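Local coordinates for protein beta-glucosidase (Chaetomella raphigera, PDB 6JXG) that probably hydrolyses terminal, non-reducing beta-D-glucosyl residues to release beta-D-glucose, as a secreted family 3 glycoside hydrolase of cellulose degradation, at residues P38-T43 against C55-P60; I63-N68 against S307-G312; K99-N104 against P316-D321; C369-C374 against S385-F390. One frame throughout, in Å; residues are numbered along the deposited sequence.

Contact 1 is a fully buried sheet contact, a disulfide-tied pair of strands at the edge of the N-terminal domain's sheet. Contact 4, also largely buried, belongs to a loop of the C-terminal domain and relies on charge and water. Contacts 2 and 3 lie nearer the surface, beside the glycan on Asn68, and both use the long loop between helices 278-294 and 323-332. One is chiefly backbone and amide chemistry, the other aliphatic. Contact 2 links the rest: Gln57 of contact 1 binds Arg64 O, Asn68 meets Val318 of contact 3, and Arg64 and Gln67 reach Asp371 and Asp389 of contact 4, joining the two domains. Contacts 3 and 4 do not touch.

Contact 1. Residues P38-T43 against C55-P60; sequences PCVGNT and CYQDGP
The covalent tie is the disulfide Cys39-Cys55. Cys39 SG lies beside its own backbone N (chi1 -55°), Cys55 SG is anti to its N (chi1 171°), and the S-S torsion is -102°. Backbone bonds continue the link in antiparallel fashion: Gly41 and Tyr56 form a hydrogen-bonded pair, with Gly41 N to Tyr56 O at 3.0 Å and Tyr56 N to Gly41 O at 2.9 Å. Asn42 and Cys55 follow as a non-hydrogen-bonded pair. A side chain adds a further polar bond, as Gln57, bent at its second torsion, brings OE1 to Val40 N at 2.9 Å, the donor standing above the amide carbonyl plane. Its NE2 is taken up by Arg64 O and Ser308 OG. At the other end one water joins Thr43 OG1, to which it donates, and Tyr56 OH, 2.7 Å away in the plane of the ring. Val40 supplies side-chain packing: CG2 rests on the Gln57 amide, and CG1 lies 3.6 Å from Asp58 OD2, an oxygen salt-bridged to Arg64. Val40 and Gly41 together face Tyr56, a classic beta bulge. Strand 55-57 runs parallel to strand 105-106, so the antiparallel strand 41-42 edges the sheet, consistent with the modified TIM barrel of family 3 glycosidases.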
loop_
_atom_site.group_PDB
_atom_site.type_symbol
_atom_site.label_atom_id
_atom_site.label_comp_id
_atom_site.label_asym_id
_atom_site.label_seq_id
_atom_site.Cartn_x
_atom_site.Cartn_y
_atom_site.Cartn_z
ATOM N N PRO A 38 15.458 -9.698 19.795
ATOM C CA PRO A 38 14.119 -9.393 20.232
ATOM C C PRO A 38 13.188 -8.919 19.105
ATOM O O PRO A 38 11.974 -8.995 19.224
ATOM C CB PRO A 38 14.318 -8.243 21.197
ATOM C CG PRO A 38 15.502 -7.522 20.649
ATOM C CD PRO A 38 16.428 -8.656 20.222
ATOM N N CYS A 39 13.778 -8.486 18.020
ATOM C CA CYS A 39 13.039 -7.983 16.858
ATOM C C CYS A 39 12.819 -9.078 15.798
ATOM O O CYS A 39 13.410 -10.141 15.850
ATOM C CB CYS A 39 13.799 -6.774 16.266
ATOM S SG CYS A 39 14.089 -5.509 17.542
ATOM N N VAL A 40 12.032 -8.757 14.773
ATOM C CA VAL A 40 11.787 -9.681 13.679
ATOM C C VAL A 40 13.103 -10.081 13.022
ATOM O O VAL A 40 13.249 -11.226 12.526
ATOM C CB VAL A 40 10.727 -9.077 12.711
ATOM C CG1 VAL A 40 10.461 -9.948 11.476
ATOM C CG2 VAL A 40 9.432 -8.959 13.499
ATOM N N GLY A 41 14.019 -9.143 13.012
ATOM C CA GLY A 41 15.424 -9.346 12.583
ATOM C C GLY A 41 16.357 -8.472 13.391
ATOM O O GLY A 41 15.995 -7.366 13.770
ATOM N N ASN A 42 17.556 -8.973 13.645
ATOM C CA ASN A 42 18.604 -8.133 14.279
ATOM C C ASN A 42 19.948 -8.456 13.735
ATOM O O ASN A 42 20.231 -9.583 13.299
ATOM C CB ASN A 42 18.656 -8.371 15.816
ATOM C CG ASN A 42 17.493 -7.793 16.574
ATOM O OD1 ASN A 42 17.487 -6.567 17.018
ATOM N ND2 ASN A 42 16.552 -8.651 16.853
ATOM N N THR A 43 20.818 -7.459 13.738
ATOM C CA THR A 43 22.221 -7.697 13.644
ATOM C C THR A 43 22.896 -7.353 14.982
ATOM O O THR A 43 22.367 -6.562 15.753
ATOM C CB THR A 43 22.875 -6.934 12.454
ATOM O OG1 THR A 43 22.509 -5.565 12.471
ATOM C CG2 THR A 43 22.456 -7.570 11.168
ATOM N N CYS A 55 17.668 -3.173 14.878
ATOM C CA CYS A 55 16.363 -3.807 15.106
ATOM C C CYS A 55 15.515 -3.565 13.842
ATOM O O CYS A 55 15.270 -2.390 13.469
ATOM C CB CYS A 55 15.688 -3.201 16.336
ATOM S SG CYS A 55 13.940 -3.725 16.573
ATOM N N TYR A 56 15.119 -4.683 13.207
ATOM C CA TYR A 56 14.254 -4.660 12.028
ATOM C C TYR A 56 12.906 -5.228 12.464
ATOM O O TYR A 56 12.846 -6.393 12.966
ATOM C CB TYR A 56 14.847 -5.572 10.957
ATOM C CG TYR A 56 16.168 -5.145 10.327
ATOM C CD1 TYR A 56 16.230 -4.677 9.009
ATOM C CD2 TYR A 56 17.338 -5.287 10.994
ATOM C CE1 TYR A 56 17.410 -4.330 8.458
ATOM C CE2 TYR A 56 18.543 -4.913 10.455
ATOM C CZ TYR A 56 18.584 -4.447 9.164
ATOM O OH TYR A 56 19.802 -4.112 8.631
ATOM N N GLN A 57 11.851 -4.446 12.283
ATOM C CA GLN A 57 10.550 -4.820 12.794
ATOM C C GLN A 57 9.439 -4.622 11.722
ATOM O O GLN A 57 9.351 -3.580 11.076
ATOM C CB GLN A 57 10.194 -4.077 14.085
ATOM C CG GLN A 57 9.020 -4.693 14.842
ATOM C CD GLN A 57 9.430 -5.968 15.577
ATOM O OE1 GLN A 57 10.620 -6.352 15.611
ATOM N NE2 GLN A 57 8.450 -6.630 16.197
ATOM N N ASP A 58 8.582 -5.632 11.610
ATOM C CA ASP A 58 7.319 -5.498 10.815
ATOM C C ASP A 58 6.353 -4.525 11.564
ATOM O O ASP A 58 6.523 -4.231 12.785
ATOM C CB ASP A 58 6.630 -6.841 10.687
ATOM C CG ASP A 58 7.270 -7.781 9.694
ATOM O OD1 ASP A 58 7.663 -7.269 8.650
ATOM O OD2 ASP A 58 7.365 -9.015 9.976
ATOM N N GLY A 59 5.371 -3.962 10.891
ATOM C CA GLY A 59 5.163 -4.114 9.462
ATOM C C GLY A 59 4.634 -2.800 8.935
ATOM O O GLY A 59 4.745 -1.778 9.592
ATOM N N PRO A 60 4.043 -2.809 7.727
ATOM C CA PRO A 60 3.638 -1.547 7.073
ATOM C C PRO A 60 2.543 -0.719 7.723
ATOM O O PRO A 60 2.523 0.503 7.492
ATOM C CB PRO A 60 3.264 -2.012 5.606
ATOM C CG PRO A 60 3.970 -3.360 5.473
ATOM C CD PRO A 60 3.959 -3.966 6.824
HETATM O O HOH W 1 22.214 -4.626 9.805
#

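Contact 2. Residues I63-N68 against S307-G312; sequences IRFVQN and SSWNGG. With NAG (2-acetamido-2-deoxy-beta-D-glucopyranose), chain B.
Gln67 NE2 is gripped by three acceptors: Asp389 OD2 of the C-terminal domain, Phe65 O and Gly311 O. The last two bonds are weak, at 3.0 Å from NE2 to Phe65 O and 3.2 Å from NE2 to Gly311 O. A chain bent at its second torsion (chi2 -54°) folds the amide back over the turn and lets it reach all three. The backbone N of the same residue donates to Gly312 O at 3.0 Å, almost straight (176°), in the carbonyl plane and on a lone pair. Gly312, with positive phi, sits against the 63-68 backbone so tightly that its CA makes a C-H...O contact with Phe65 O at 3.3 Å; the spot leaves room for no side chain, as suits glycine.

Phe65 covers Ser308 and meets Trp309. CD2 packs on Ser308 CB at 3.8 Å, while CE2 and CZ approach Trp309 CZ3, the two ring planes inclined at 54°. Ser308 CB in turn lies over the centre of one face of its neighbour's indole, and its OG binds Pro38 O. Trp309 NE1 donates to Gly37 O. Ser307 OG takes the N-H of Trp309, an ST turn at the start of 307-312.

Past Gln67, Asn68 ND2 carries the N-linked NAG, whose acetamido methyl C8 lies 3.8 Å from Gln67 CB. The chemistry is thus one straight backbone bond, two weak amide bonds beside a sound one to Asp389, and an oblique aromatic pair, fixing two loops without regular secondary structure beside a glycosylation site.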
loop_
_atom_site.group_PDB
_atom_site.type_symbol
_atom_site.label_atom_id
_atom_site.label_comp_id
_atom_site.label_asym_id
_atom_site.label_seq_id
_atom_site.Cartn_x
_atom_site.Cartn_y
_atom_site.Cartn_z
ATOM N N ILE A 63 3.257 -1.504 14.346
ATOM C CA ILE A 63 4.360 -2.316 14.894
ATOM C C ILE A 63 3.811 -3.700 15.175
ATOM O O ILE A 63 2.770 -3.845 15.899
ATOM C CB ILE A 63 4.866 -1.758 16.224
ATOM C CG1 ILE A 63 5.100 -0.244 16.169
ATOM C CG2 ILE A 63 6.121 -2.540 16.652
ATOM C CD1 ILE A 63 5.975 0.237 15.034
ATOM N N ARG A 64 4.406 -4.714 14.563
ATOM C CA ARG A 64 4.003 -6.093 14.796
ATOM C C ARG A 64 4.511 -6.608 16.191
ATOM O O ARG A 64 5.575 -6.205 16.667
ATOM C CB ARG A 64 4.553 -6.949 13.686
ATOM C CG ARG A 64 3.954 -8.352 13.603
ATOM C CD ARG A 64 4.666 -9.095 12.453
ATOM N NE ARG A 64 4.165 -10.459 12.445
ATOM C CZ ARG A 64 4.775 -11.499 11.831
ATOM N NH1 ARG A 64 5.913 -11.360 11.161
ATOM N NH2 ARG A 64 4.212 -12.690 11.940
ATOM N N PHE A 65 3.668 -7.408 16.827
ATOM C CA PHE A 65 3.906 -8.161 18.090
ATOM C C PHE A 65 3.793 -7.276 19.356
ATOM O O PHE A 65 3.234 -7.698 20.379
ATOM C CB PHE A 65 5.250 -8.947 18.086
ATOM C CG PHE A 65 5.363 -10.004 17.002
ATOM C CD1 PHE A 65 4.520 -11.107 16.991
ATOM C CD2 PHE A 65 6.333 -9.953 16.033
ATOM C CE1 PHE A 65 4.615 -12.101 16.032
ATOM C CE2 PHE A 65 6.434 -10.985 15.077
ATOM C CZ PHE A 65 5.579 -12.049 15.090
ATOM N N VAL A 66 4.373 -6.096 19.331
ATOM C CA VAL A 66 4.460 -5.245 20.511
ATOM C C VAL A 66 3.093 -4.704 20.950
ATOM O O VAL A 66 2.256 -4.293 20.132
ATOM C CB VAL A 66 5.424 -4.085 20.221
ATOM C CG1 VAL A 66 5.626 -3.192 21.420
ATOM C CG2 VAL A 66 6.748 -4.610 19.749
ATOM N N GLN A 67 2.851 -4.710 22.263
ATOM C CA GLN A 67 1.635 -4.215 22.793
ATOM C C GLN A 67 1.676 -2.673 22.902
ATOM O O GLN A 67 2.776 -2.031 22.835
ATOM C CB GLN A 67 1.306 -4.867 24.143
ATOM C CG GLN A 67 1.239 -6.357 24.147
ATOM C CD GLN A 67 0.276 -6.831 23.097
ATOM O OE1 GLN A 67 -0.864 -6.445 23.135
ATOM N NE2 GLN A 67 0.745 -7.602 22.099
ATOM N N ASN A 68 0.478 -2.102 23.053
ATOM C CA ASN A 68 0.322 -0.638 23.214
ATOM C C ASN A 68 0.933 0.104 22.047
ATOM O O ASN A 68 1.611 1.092 22.227
ATOM C CB ASN A 68 0.977 -0.167 24.490
ATOM C CG ASN A 68 0.052 -0.213 25.653
ATOM O OD1 ASN A 68 -1.177 -0.034 25.507
ATOM N ND2 ASN A 68 0.607 -0.485 26.823
ATOM N N SER A 307 10.383 -7.655 23.819
ATOM C CA SER A 307 10.634 -8.764 22.871
ATOM C C SER A 307 9.417 -9.039 22.029
ATOM O O SER A 307 8.271 -9.043 22.514
ATOM C CB SER A 307 11.034 -10.053 23.647
ATOM O OG SER A 307 11.347 -11.213 22.885
ATOM N N SER A 308 9.662 -9.388 20.755
ATOM C CA SER A 308 8.601 -9.942 19.894
ATOM C C SER A 308 8.038 -11.250 20.387
ATOM O O SER A 308 6.936 -11.636 19.999
ATOM C CB SER A 308 9.202 -10.129 18.488
ATOM O OG SER A 308 9.506 -8.844 17.879
ATOM N N TRP A 309 8.789 -11.994 21.201
ATOM C CA TRP A 309 8.492 -13.416 21.418
ATOM C C TRP A 309 7.963 -13.671 22.862
ATOM O O TRP A 309 7.685 -14.795 23.224
ATOM C CB TRP A 309 9.743 -14.270 21.162
ATOM C CG TRP A 309 10.599 -13.730 20.055
ATOM C CD1 TRP A 309 11.838 -13.174 20.157
ATOM C CD2 TRP A 309 10.208 -13.585 18.681
ATOM N NE1 TRP A 309 12.265 -12.702 18.927
ATOM C CE2 TRP A 309 11.301 -12.990 17.996
ATOM C CE3 TRP A 309 9.086 -13.962 17.956
ATOM C CZ2 TRP A 309 11.233 -12.671 16.685
ATOM C CZ3 TRP A 309 9.052 -13.693 16.628
ATOM C CH2 TRP A 309 10.107 -13.080 16.002
ATOM N N ASN A 310 7.812 -12.624 23.660
ATOM C CA ASN A 310 7.317 -12.792 25.077
ATOM C C ASN A 310 5.945 -12.239 25.267
ATOM O O ASN A 310 5.556 -11.968 26.400
ATOM C CB ASN A 310 8.339 -12.094 26.057
ATOM C CG ASN A 310 8.237 -10.580 26.053
ATOM O OD1 ASN A 310 7.567 -10.051 25.189
ATOM N ND2 ASN A 310 8.931 -9.857 26.981
ATOM N N GLY A 311 5.225 -12.021 24.155
ATOM C CA GLY A 311 3.902 -11.401 24.103
ATOM C C GLY A 311 3.954 -9.949 23.706
ATOM O O GLY A 311 2.950 -9.265 23.751
ATOM N N GLY A 312 5.150 -9.443 23.376
ATOM C CA GLY A 312 5.305 -8.043 22.984
ATOM C C GLY A 312 5.391 -7.106 24.159
ATOM O O GLY A 312 4.944 -5.944 24.079
HETATM C C1 NAG B . -0.185 -0.509 28.027
HETATM C C2 NAG B . 0.200 -1.554 29.071
HETATM C C3 NAG B . -0.582 -1.273 30.341
HETATM C C4 NAG B . -0.225 0.123 30.804
HETATM C C5 NAG B . -0.730 1.043 29.706
HETATM C C6 NAG B . -0.637 2.538 29.981
HETATM C C7 NAG B . 0.832 -3.772 28.296
HETATM C C8 NAG B . 0.424 -5.123 27.792
HETATM N N2 NAG B . -0.108 -2.895 28.600
HETATM O O3 NAG B . -0.178 -2.221 31.298
HETATM O O4 NAG B . -0.841 0.381 32.049
HETATM O O5 NAG B . 0.068 0.775 28.584
HETATM O O6 NAG B . 0.666 2.694 30.484
HETATM O O7 NAG B . 2.013 -3.495 28.429
#

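Contact 3. Residues K99-N104 against P316-D321; sequences KALGIN and PNVQAD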
loop_
_atom_site.group_PDB
_atom_site.type_symbol
_atom_site.label_atom_id
_atom_site.label_comp_id
_atom_site.label_asym_id
_atom_site.label_seq_id
_atom_site.Cartn_x
_atom_site.Cartn_y
_atom_site.Cartn_z
ATOM N N LYS A 99 10.410 4.593 16.351
ATOM C CA LYS A 99 11.542 5.218 17.027
ATOM C C LYS A 99 11.443 5.083 18.547
ATOM O O LYS A 99 12.443 4.780 19.236
ATOM C CB LYS A 99 11.663 6.710 16.643
ATOM C CG LYS A 99 12.668 7.449 17.544
ATOM C CD LYS A 99 13.299 8.683 16.883
ATOM C CE LYS A 99 14.267 9.386 17.883
ATOM N NZ LYS A 99 14.269 10.904 17.746
ATOM N N ALA A 100 10.248 5.359 19.065
ATOM C CA ALA A 100 10.047 5.382 20.509
ATOM C C ALA A 100 10.315 3.979 21.125
ATOM O O ALA A 100 10.705 3.875 22.280
ATOM C CB ALA A 100 8.657 5.906 20.830
ATOM N N LEU A 101 10.076 2.909 20.344
ATOM C CA LEU A 101 10.419 1.547 20.690
ATOM C C LEU A 101 11.861 1.104 20.394
ATOM O O LEU A 101 12.196 -0.039 20.643
ATOM C CB LEU A 101 9.474 0.628 19.905
ATOM C CG LEU A 101 8.010 0.735 20.392
ATOM C CD1 LEU A 101 7.064 -0.133 19.551
ATOM C CD2 LEU A 101 7.797 0.413 21.854
ATOM N N GLY A 102 12.669 1.964 19.773
ATOM C CA GLY A 102 14.045 1.694 19.486
ATOM C C GLY A 102 14.174 0.863 18.212
ATOM O O GLY A 102 15.211 0.328 17.932
ATOM N N ILE A 103 13.115 0.816 17.414
ATOM C CA ILE A 103 13.169 0.100 16.118
ATOM C C ILE A 103 14.008 0.880 15.143
ATOM O O ILE A 103 13.740 2.064 14.853
ATOM C CB ILE A 103 11.753 -0.175 15.581
ATOM C CG1 ILE A 103 11.059 -1.117 16.533
ATOM C CG2 ILE A 103 11.791 -0.758 14.147
ATOM C CD1 ILE A 103 9.620 -1.356 16.283
ATOM N N ASN A 104 15.053 0.244 14.593
ATOM C CA ASN A 104 15.862 0.948 13.621
ATOM C C ASN A 104 15.249 1.025 12.191
ATOM O O ASN A 104 15.273 2.104 11.550
ATOM C CB ASN A 104 17.293 0.414 13.532
ATOM C CG ASN A 104 18.099 0.667 14.832
ATOM O OD1 ASN A 104 18.644 1.805 15.106
ATOM N ND2 ASN A 104 18.113 -0.313 15.640
ATOM N N PRO A 316 7.401 0.917 26.353
ATOM C CA PRO A 316 6.463 1.962 26.786
ATOM C C PRO A 316 5.176 1.998 25.913
ATOM O O PRO A 316 5.133 1.390 24.787
ATOM C CB PRO A 316 7.264 3.190 26.597
ATOM C CG PRO A 316 8.120 2.896 25.445
ATOM C CD PRO A 316 8.532 1.477 25.627
ATOM N N ASN A 317 4.160 2.706 26.390
ATOM C CA ASN A 317 2.964 2.844 25.584
ATOM C C ASN A 317 3.266 3.956 24.608
ATOM O O ASN A 317 3.510 5.075 25.036
ATOM C CB ASN A 317 1.788 3.170 26.435
ATOM C CG ASN A 317 0.599 3.691 25.632
ATOM O OD1 ASN A 317 0.386 3.341 24.493
ATOM N ND2 ASN A 317 -0.219 4.460 26.285
ATOM N N VAL A 318 3.323 3.639 23.328
ATOM C CA VAL A 318 3.722 4.641 22.337
ATOM C C VAL A 318 2.544 5.171 21.495
ATOM O O VAL A 318 2.778 5.832 20.507
ATOM C CB VAL A 318 4.855 4.076 21.434
ATOM C CG1 VAL A 318 6.099 3.680 22.236
ATOM C CG2 VAL A 318 4.402 2.891 20.641
ATOM N N GLN A 319 1.308 4.874 21.840
ATOM C CA GLN A 319 0.151 5.229 20.991
ATOM C C GLN A 319 -0.026 6.713 20.775
ATOM O O GLN A 319 -0.533 7.115 19.741
ATOM C CB GLN A 319 -1.136 4.698 21.552
ATOM C CG GLN A 319 -1.157 3.162 21.540
ATOM C CD GLN A 319 -2.446 2.642 22.120
ATOM O OE1 GLN A 319 -3.496 2.807 21.542
ATOM N NE2 GLN A 319 -2.366 2.045 23.312
ATOM N N ALA A 320 0.347 7.499 21.776
ATOM C CA ALA A 320 0.260 8.932 21.683
ATOM C C ALA A 320 -1.169 9.310 21.182
ATOM O O ALA A 320 -2.136 8.728 21.664
ATOM C CB ALA A 320 1.396 9.459 20.804
ATOM N N ASP A 321 -1.285 10.267 20.259
ATOM C CA ASP A 321 -2.556 10.725 19.712
ATOM C C ASP A 321 -2.773 10.127 18.312
ATOM O O ASP A 321 -3.516 10.674 17.485
ATOM C CB ASP A 321 -2.575 12.283 19.656
ATOM C CG ASP A 321 -1.456 12.851 18.826
ATOM O OD1 ASP A 321 -1.574 14.015 18.454
ATOM O OD2 ASP A 321 -0.480 12.171 18.497
#
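Aliphatic packing carries this contact, and it gathers on one branch of Val318. CG1, anti to the carbonyl carbon (chi1 -60°), points between two side chains, lying 3.7 Å from Ala100 CB and 3.7 Å from Leu101 CD2. The other branch, CG2, takes the crowded position between backbone N and carbonyl carbon and comes within 4.2 Å of Leu101 CD1. Leu101 CD2 also meets the Pro316 ring at CD, 4.0 Å away, so a single methyl bridges two residues of 316-321.

The polar groups find partners within their own segment or in neighbouring loops. Helix 84-100 ends here in a Schellman motif: Gly102 has positive phi and its N donates to Lys99 O at 2.9 Å. Leu101 O is taken by Trp306 NE1. Across from it, Asn317 OD1 accepts from Gln319 N at 3.2 Å, closing an Asx turn, and from Gln319 NE2 at 3.3 Å; both donors stand above the amide plane. A backbone bond to Asn68 ties Val318 to the neighbouring loop, and its side chain also touches Glu97. Shape rather than polarity therefore joins the helix end to the loop: with those polar groups bonded on their own sides, methyl groups and a proline ring are left to meet.

Contact 4. Residues C369-C374 against S385-F390; sequences CSDRGC and SGTADF
Asp371 and Arg372, neither of them glycine, both hold left-handed helical backbone angles, in a tight turn that the disulfide Cys369-Cys374 closes. The turn is braced within by Arg372 N to Cys369 O at 3.0 Å and Gly373 N to Ser370 O at 2.9 Å, and Gly373 is the centre of an inverse gamma turn.

From this turn the Arg372 chain, bent at its second and third torsions, crosses to 385-390. NH2 makes both direct bonds there, donating to Ala388 O at 3.0 Å and, more directly (163°), to Asp389 OD1 at 3.0 Å in a salt bridge. Both acceptors lie near the guanidinium plane at its edge. NH2 stands above the carbonyl plane of Ala388 and above the carboxylate plane of Asp389, which is turned 65° from the guanidinium. NH1 has a weak bond to Cys369 O and shares a water with Asp389 OD1, which doubles the link to the acid. The other oxygen, OD2, is held by Gln67.

Aliphatic atoms fill the stem: Arg372 CG touches Thr387 CG2 at 3.7 Å, and CD passes Phe390 CE2. A second water donates to both Asp371 OD1 and Thr387 OG1, at 2.6 Å from OD1; Thr387 OG1 also binds Gly384 O. Asp371 itself is occupied by Tyr444 and by Arg64 of the N-terminal domain. With its guanidinium answered by a carboxylate, two carbonyls and a water, Arg372 is probably charged despite its burial, and Asp389 would be favoured as the anion.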
loop_
_atom_site.group_PDB
_atom_site.type_symbol
_atom_site.label_atom_id
_atom_site.label_comp_id
_atom_site.label_asym_id
_atom_site.label_seq_id
_atom_site.Cartn_x
_atom_site.Cartn_y
_atom_site.Cartn_z
ATOM N N CYS A 369 -6.630 -14.541 16.718
ATOM C CA CYS A 369 -6.117 -15.415 15.639
ATOM C C CYS A 369 -4.734 -14.958 15.365
ATOM O O CYS A 369 -4.531 -13.780 15.096
ATOM C CB CYS A 369 -6.987 -15.313 14.332
ATOM S SG CYS A 369 -8.789 -15.594 14.591
ATOM N N SER A 370 -3.788 -15.891 15.339
ATOM C CA SER A 370 -2.390 -15.599 15.141
ATOM C C SER A 370 -2.199 -14.856 13.807
ATOM O O SER A 370 -2.736 -15.268 12.757
ATOM C CB SER A 370 -1.626 -16.917 15.128
ATOM O OG SER A 370 -0.276 -16.697 14.857
ATOM N N ASP A 371 -1.469 -13.750 13.829
ATOM C CA ASP A 371 -1.230 -12.959 12.617
ATOM C C ASP A 371 -2.517 -12.576 11.867
ATOM O O ASP A 371 -2.493 -12.342 10.694
ATOM C CB ASP A 371 -0.258 -13.674 11.669
ATOM C CG ASP A 371 1.116 -13.917 12.292
ATOM O OD1 ASP A 371 1.531 -13.118 13.145
ATOM O OD2 ASP A 371 1.800 -14.857 11.846
ATOM N N ARG A 372 -3.622 -12.455 12.603
ATOM C CA ARG A 372 -4.985 -12.091 12.087
ATOM C C ARG A 372 -5.467 -13.108 11.042
ATOM O O ARG A 372 -6.274 -12.768 10.150
ATOM C CB ARG A 372 -5.042 -10.669 11.518
ATOM C CG ARG A 372 -4.263 -9.636 12.328
ATOM C CD ARG A 372 -5.007 -9.303 13.617
ATOM N NE ARG A 372 -4.774 -10.281 14.688
ATOM C CZ ARG A 372 -3.785 -10.270 15.544
ATOM N NH1 ARG A 372 -3.726 -11.227 16.454
ATOM N NH2 ARG A 372 -2.895 -9.300 15.570
ATOM N N GLY A 373 -5.042 -14.356 11.215
ATOM C CA GLY A 373 -5.353 -15.453 10.288
ATOM C C GLY A 373 -6.732 -16.045 10.471
ATOM O O GLY A 373 -6.904 -17.262 10.566
ATOM N N CYS A 374 -7.739 -15.211 10.427
ATOM C CA CYS A 374 -9.099 -15.644 10.267
ATOM C C CYS A 374 -9.928 -14.448 9.777
ATOM O O CYS A 374 -9.518 -13.262 9.962
ATOM C CB CYS A 374 -9.654 -16.136 11.642
ATOM S SG CYS A 374 -9.936 -14.862 12.890
ATOM N N SER A 385 2.453 -11.098 7.917
ATOM C CA SER A 385 3.445 -10.289 8.575
ATOM C C SER A 385 3.094 -8.829 8.627
ATOM O O SER A 385 3.582 -8.113 9.492
ATOM C CB SER A 385 4.794 -10.432 7.870
ATOM O OG SER A 385 4.656 -9.830 6.595
ATOM N N GLY A 386 2.216 -8.382 7.723
ATOM C CA GLY A 386 1.792 -6.951 7.646
ATOM C C GLY A 386 0.666 -6.566 8.605
ATOM O O GLY A 386 -0.334 -5.918 8.201
ATOM N N THR A 387 0.825 -7.003 9.847
ATOM C CA THR A 387 -0.164 -6.923 10.900
ATOM C C THR A 387 0.372 -6.296 12.151
ATOM O O THR A 387 1.581 -6.092 12.299
ATOM C CB THR A 387 -0.771 -8.312 11.215
ATOM O OG1 THR A 387 0.241 -9.267 11.598
ATOM C CG2 THR A 387 -1.553 -8.819 9.906
ATOM N N ALA A 388 -0.541 -6.104 13.101
ATOM C CA ALA A 388 -0.277 -5.563 14.445
ATOM C C ALA A 388 -1.402 -6.079 15.334
ATOM O O ALA A 388 -2.421 -6.484 14.809
ATOM C CB ALA A 388 -0.288 -4.072 14.469
ATOM N N ASP A 389 -1.172 -6.009 16.645
ATOM C CA ASP A 389 -2.188 -6.378 17.653
ATOM C C ASP A 389 -3.013 -5.121 17.848
ATOM O O ASP A 389 -2.445 -4.042 17.940
ATOM C CB ASP A 389 -1.541 -6.823 18.933
ATOM C CG ASP A 389 -1.020 -8.268 18.863
ATOM O OD1 ASP A 389 -0.948 -8.888 17.772
ATOM O OD2 ASP A 389 -0.714 -8.775 19.962
ATOM N N PHE A 390 -4.340 -5.228 17.746
ATOM C CA PHE A 390 -5.193 -4.098 17.977
ATOM C C PHE A 390 -5.139 -3.725 19.452
ATOM O O PHE A 390 -5.276 -4.626 20.296
ATOM C CB PHE A 390 -6.654 -4.436 17.685
ATOM C CG PHE A 390 -6.947 -4.762 16.239
ATOM C CD1 PHE A 390 -7.166 -3.767 15.358
ATOM C CD2 PHE A 390 -7.043 -6.092 15.803
ATOM C CE1 PHE A 390 -7.509 -4.038 14.040
ATOM C CE2 PHE A 390 -7.381 -6.384 14.504
ATOM C CZ PHE A 390 -7.596 -5.353 13.614
HETATM O O HOH W 2 1.342 -10.567 13.712
HETATM O O HOH W 3 -1.508 -11.650 18.388
#